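Local coordinates for chloroplast pentatricopeptide repeat protein 10 (Zea mays, PDB 4M59) that binds specific single-stranded RNA elements in chloroplast intergenic regions as a pentatricopeptide repeat protein and shields these transcripts from exonucleases in both directions, at the interface of chains A and B. Coordinates in Å, arbitrary orientation; residue numbers count along the deposited sequence, not the author numbering. Chains: chain A/B, Chloroplast pentatricopeptide repeat protein 10.

The two contacts lie about 47 Å apart, measured between the centres of their C-alpha atoms, and share no residues. In contact 1 the end of helix 422-435 of chain A meets the N-terminal helical region of chain B; in contact 2 helix 282-295 and the segment leading into helix 317-328 of chain A take up a loop from the C-terminal half of chain B. The middle of one repeat array thus touches both an early and a late stretch of its partner, as expected for intertwined superhelices. Two-fold symmetry repeats each contact with the chains exchanged, so the two chains of the homodimer touch at widely separated points.

Contact 1: the interface of chains A and B. Residues chain A 435, 469; chain B 52-53, 85.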
loop_
_atom_site.group_PDB
_atom_site.type_symbol
_atom_site.label_atom_id
_atom_site.label_comp_id
_atom_site.label_asym_id
_atom_site.label_seq_id
_atom_site.Cartn_x
_atom_site.Cartn_y
_atom_site.Cartn_z
ATOM N N GLN A 435 -7.997 0.816 -24.089
ATOM C CA GLN A 435 -8.123 0.679 -25.513
ATOM C C GLN A 435 -8.020 2.007 -26.225
ATOM O O GLN A 435 -7.694 2.060 -27.383
ATOM C CB GLN A 435 -9.443 0.025 -25.830
ATOM C CG GLN A 435 -9.471 -1.404 -25.560
ATOM C CD GLN A 435 -10.773 -1.956 -25.889
ATOM O OE1 GLN A 435 -11.717 -1.226 -26.052
ATOM N NE2 GLN A 435 -10.854 -3.245 -26.000
ATOM N N LYS A 469 -4.537 7.166 -25.007
ATOM C CA LYS A 469 -4.143 5.966 -25.717
ATOM C C LYS A 469 -4.587 6.053 -27.159
ATOM O O LYS A 469 -4.101 5.333 -28.021
ATOM C CB LYS A 469 -4.740 4.742 -25.033
ATOM C CG LYS A 469 -4.140 3.418 -25.454
ATOM C CD LYS A 469 -2.651 3.535 -25.644
ATOM C CE LYS A 469 -2.015 2.180 -25.797
ATOM N NZ LYS A 469 -2.832 1.306 -26.662
ATOM N N TRP B 52 -7.286 1.982 -36.095
ATOM C CA TRP B 52 -7.384 0.538 -36.128
ATOM C C TRP B 52 -8.772 0.045 -35.753
ATOM O O TRP B 52 -9.171 -1.055 -36.112
ATOM C CB TRP B 52 -6.315 -0.103 -35.237
ATOM C CG TRP B 52 -6.297 0.347 -33.814
ATOM C CD1 TRP B 52 -5.467 1.260 -33.259
ATOM C CD2 TRP B 52 -7.130 -0.125 -32.759
ATOM N NE1 TRP B 52 -5.737 1.400 -31.928
ATOM C CE2 TRP B 52 -6.759 0.557 -31.597
ATOM C CE3 TRP B 52 -8.166 -1.056 -32.686
ATOM C CZ2 TRP B 52 -7.377 0.345 -30.391
ATOM C CZ3 TRP B 52 -8.779 -1.266 -31.491
ATOM C CH2 TRP B 52 -8.388 -0.573 -30.358
ATOM N N GLU B 53 -9.494 0.864 -34.997
ATOM C CA GLU B 53 -10.805 0.487 -34.486
ATOM C C GLU B 53 -11.913 0.750 -35.500
ATOM O O GLU B 53 -13.035 0.270 -35.347
ATOM C CB GLU B 53 -11.107 1.217 -33.175
ATOM C CG GLU B 53 -10.330 2.509 -32.988
ATOM C CD GLU B 53 -10.049 2.814 -31.532
ATOM O OE1 GLU B 53 -10.812 2.332 -30.666
ATOM O OE2 GLU B 53 -9.072 3.536 -31.249
ATOM N N GLN B 85 -4.424 -5.442 -28.786
ATOM C CA GLN B 85 -5.824 -5.526 -28.417
ATOM C C GLN B 85 -6.318 -6.940 -28.499
ATOM O O GLN B 85 -7.064 -7.299 -29.388
ATOM C CB GLN B 85 -6.671 -4.627 -29.291
ATOM C CG GLN B 85 -6.145 -3.233 -29.368
ATOM C CD GLN B 85 -5.780 -2.688 -28.026
ATOM O OE1 GLN B 85 -4.638 -2.327 -27.787
ATOM N NE2 GLN B 85 -6.748 -2.616 -27.137
#
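This is a small side-by-side patch of the homodimer of pentatricopeptide repeat superhelices, where A:Gln435, the last residue of helix 422-435, lies against B:Gln85 and B:Trp52 and may help to place the middle of chain A beside the start of chain B. The touching is mostly van der Waals. The amide nitrogen of B:Gln85, NE2, sits 3.4 Å from the side-chain methylene CG of A:Gln435, so the polar head of one glutamine rests on the aliphatic stem of the other. The two glutamine side chains pass at a slant, their amide planes turned 71° apart rather than laid flat. A bend at chi2 (-46°) carries the B:Gln85 amide towards chain A, while A:Gln435 is extended beyond CG and runs past it.

Beside this pair, the benzo corner of the indole, B:Trp52 CZ2, comes within 3.5 Å of the main-chain carbonyl oxygen O of A:Gln435. The indole is clasped within its own chain: CG of B:Gln85 lies 3.6 Å above one face of the B:Trp52 ring, and the carboxylate carbon CD of B:Glu53 stands 3.8 Å above the opposite face of that ring, both towards the rim. B:Gln85 therefore touches A:Gln435 while also steadying the ring. Farther out, the ammonium nitrogen NZ of A:Lys469 is 4.2 Å from OE1 of B:Gln85, a loose polar approach that may add a weak electrostatic pull.

Contact 2: the interface of chains A and B. Residues chain A 282, 286, 308, 314-316, 319; chain B 593-594.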
loop_
_atom_site.group_PDB
_atom_site.type_symbol
_atom_site.label_atom_id
_atom_site.label_comp_id
_atom_site.label_asym_id
_atom_site.label_seq_id
_atom_site.Cartn_x
_atom_site.Cartn_y
_atom_site.Cartn_z
ATOM N N ALA A 282 -11.307 -23.497 16.073
ATOM C CA ALA A 282 -11.403 -22.988 14.710
ATOM C C ALA A 282 -10.906 -21.550 14.623
ATOM O O ALA A 282 -10.409 -21.116 13.586
ATOM C CB ALA A 282 -12.829 -23.093 14.205
ATOM N N ASN A 286 -7.489 -20.013 12.701
ATOM C CA ASN A 286 -7.593 -18.876 11.815
ATOM C C ASN A 286 -6.639 -17.802 12.237
ATOM O O ASN A 286 -6.142 -17.043 11.427
ATOM C CB ASN A 286 -9.004 -18.336 11.811
ATOM C CG ASN A 286 -9.902 -19.091 10.889
ATOM O OD1 ASN A 286 -9.603 -19.256 9.712
ATOM N ND2 ASN A 286 -11.008 -19.568 11.413
ATOM N N MET A 308 -5.913 -28.665 9.628
ATOM C CA MET A 308 -7.129 -28.359 10.370
ATOM C C MET A 308 -8.247 -29.322 9.983
ATOM O O MET A 308 -9.196 -29.522 10.739
ATOM C CB MET A 308 -7.574 -26.919 10.118
ATOM C CG MET A 308 -8.913 -26.570 10.748
ATOM S SD MET A 308 -9.487 -24.922 10.303
ATOM C CE MET A 308 -11.148 -24.952 10.970
ATOM N N VAL A 314 -13.786 -29.012 11.046
ATOM C CA VAL A 314 -14.216 -28.751 9.678
ATOM C C VAL A 314 -14.482 -27.264 9.499
ATOM O O VAL A 314 -15.300 -26.684 10.226
ATOM C CB VAL A 314 -15.490 -29.537 9.321
ATOM C CG1 VAL A 314 -15.585 -29.734 7.818
ATOM C CG2 VAL A 314 -15.507 -30.880 10.038
ATOM N N PRO A 315 -13.807 -26.631 8.544
ATOM C CA PRO A 315 -13.959 -25.184 8.334
ATOM C C PRO A 315 -15.286 -24.810 7.669
ATOM O O PRO A 315 -15.781 -25.562 6.830
ATOM C CB PRO A 315 -12.793 -24.845 7.406
ATOM C CG PRO A 315 -12.533 -26.107 6.659
ATOM C CD PRO A 315 -12.815 -27.221 7.628
ATOM N N ASN A 316 -15.849 -23.659 8.037
ATOM C CA ASN A 316 -17.082 -23.188 7.424
ATOM C C ASN A 316 -16.807 -22.213 6.283
ATOM O O ASN A 316 -15.727 -22.229 5.697
ATOM C CB ASN A 316 -17.985 -22.532 8.471
ATOM C CG ASN A 316 -17.227 -21.600 9.387
ATOM O OD1 ASN A 316 -16.016 -21.425 9.253
ATOM N ND2 ASN A 316 -17.938 -20.986 10.324
ATOM N N THR A 319 -14.334 -19.295 7.336
ATOM C CA THR A 319 -12.972 -19.784 7.328
ATOM C C THR A 319 -12.443 -19.884 5.905
ATOM O O THR A 319 -11.325 -19.495 5.618
ATOM C CB THR A 319 -12.901 -21.154 7.985
ATOM O OG1 THR A 319 -13.608 -21.122 9.221
ATOM C CG2 THR A 319 -11.484 -21.529 8.241
ATOM N N GLN B 593 -16.113 -19.016 14.245
ATOM C CA GLN B 593 -14.902 -19.637 13.830
ATOM C C GLN B 593 -13.877 -18.638 13.394
ATOM O O GLN B 593 -12.722 -18.952 13.384
ATOM C CB GLN B 593 -15.141 -20.442 12.564
ATOM C CG GLN B 593 -15.938 -21.727 12.728
ATOM C CD GLN B 593 -15.426 -22.854 11.868
ATOM O OE1 GLN B 593 -16.031 -23.902 11.772
ATOM N NE2 GLN B 593 -14.304 -22.628 11.231
ATOM N N THR B 594 -14.300 -17.429 13.027
ATOM C CA THR B 594 -13.362 -16.363 12.649
ATOM C C THR B 594 -13.545 -15.125 13.472
ATOM O O THR B 594 -12.614 -14.375 13.677
ATOM C CB THR B 594 -13.451 -15.923 11.177
ATOM O OG1 THR B 594 -14.810 -15.700 10.816
ATOM C CG2 THR B 594 -12.863 -16.940 10.292
#
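Helix 282-295 of chain A and the segment A:Val314 to A:Asn316, with the start of helix 317-328, receive B:Gln593 and B:Thr594 from the loop joining helices 580-590 and 599-612 of chain B. B:Gln593 does most of the work, its side-chain amide sandwiched by its two faces between A:Ala282 and A:Asn316. Over one face, CB of A:Ala282 packs 3.5 Å from the amide carbon CD of B:Gln593. Over the opposite face, the A:Asn316 amide comes from the opposite direction, CG to CD of B:Gln593 3.3 Å, with the planes 31° apart. A chi1 of 45° on A:Asn316, CG between the backbone N and carbonyl carbon, turns its amide across the glutamine. Its OD1 makes no hydrogen bond to B:Gln593 NE2, whose N-H points elsewhere. B:Gln593 NE2 lies 2.6 Å from the hydroxyl OG1 of A:Thr319, a probable hydrogen bond, although OG1 sits well out of the amide plane. The same OG1 also points at A:Asn316 OD1 within chain A, a bond modelled too short for its strength to be judged. With an alanine at A:Asn316, the B:Gln593 amide would probably lose the flat cover over one face and be freer to turn.

The loop backbone is gripped too: A:Asn286 ND2 donates to the B:Gln593 carbonyl O at 2.7 Å, bent to 136° at the hydrogen and from above the carbonyl plane. Methyl CG2 of B:Thr594 packs 3.7 Å from A:Asn286 CG.

A:Asn286 belongs to PPR 7 and A:Asn316 begins PPR 8; such paired positions of neighbouring repeats usually read an RNA base, so the partner's loop appears to occupy a base-reading site on the array's inner surface.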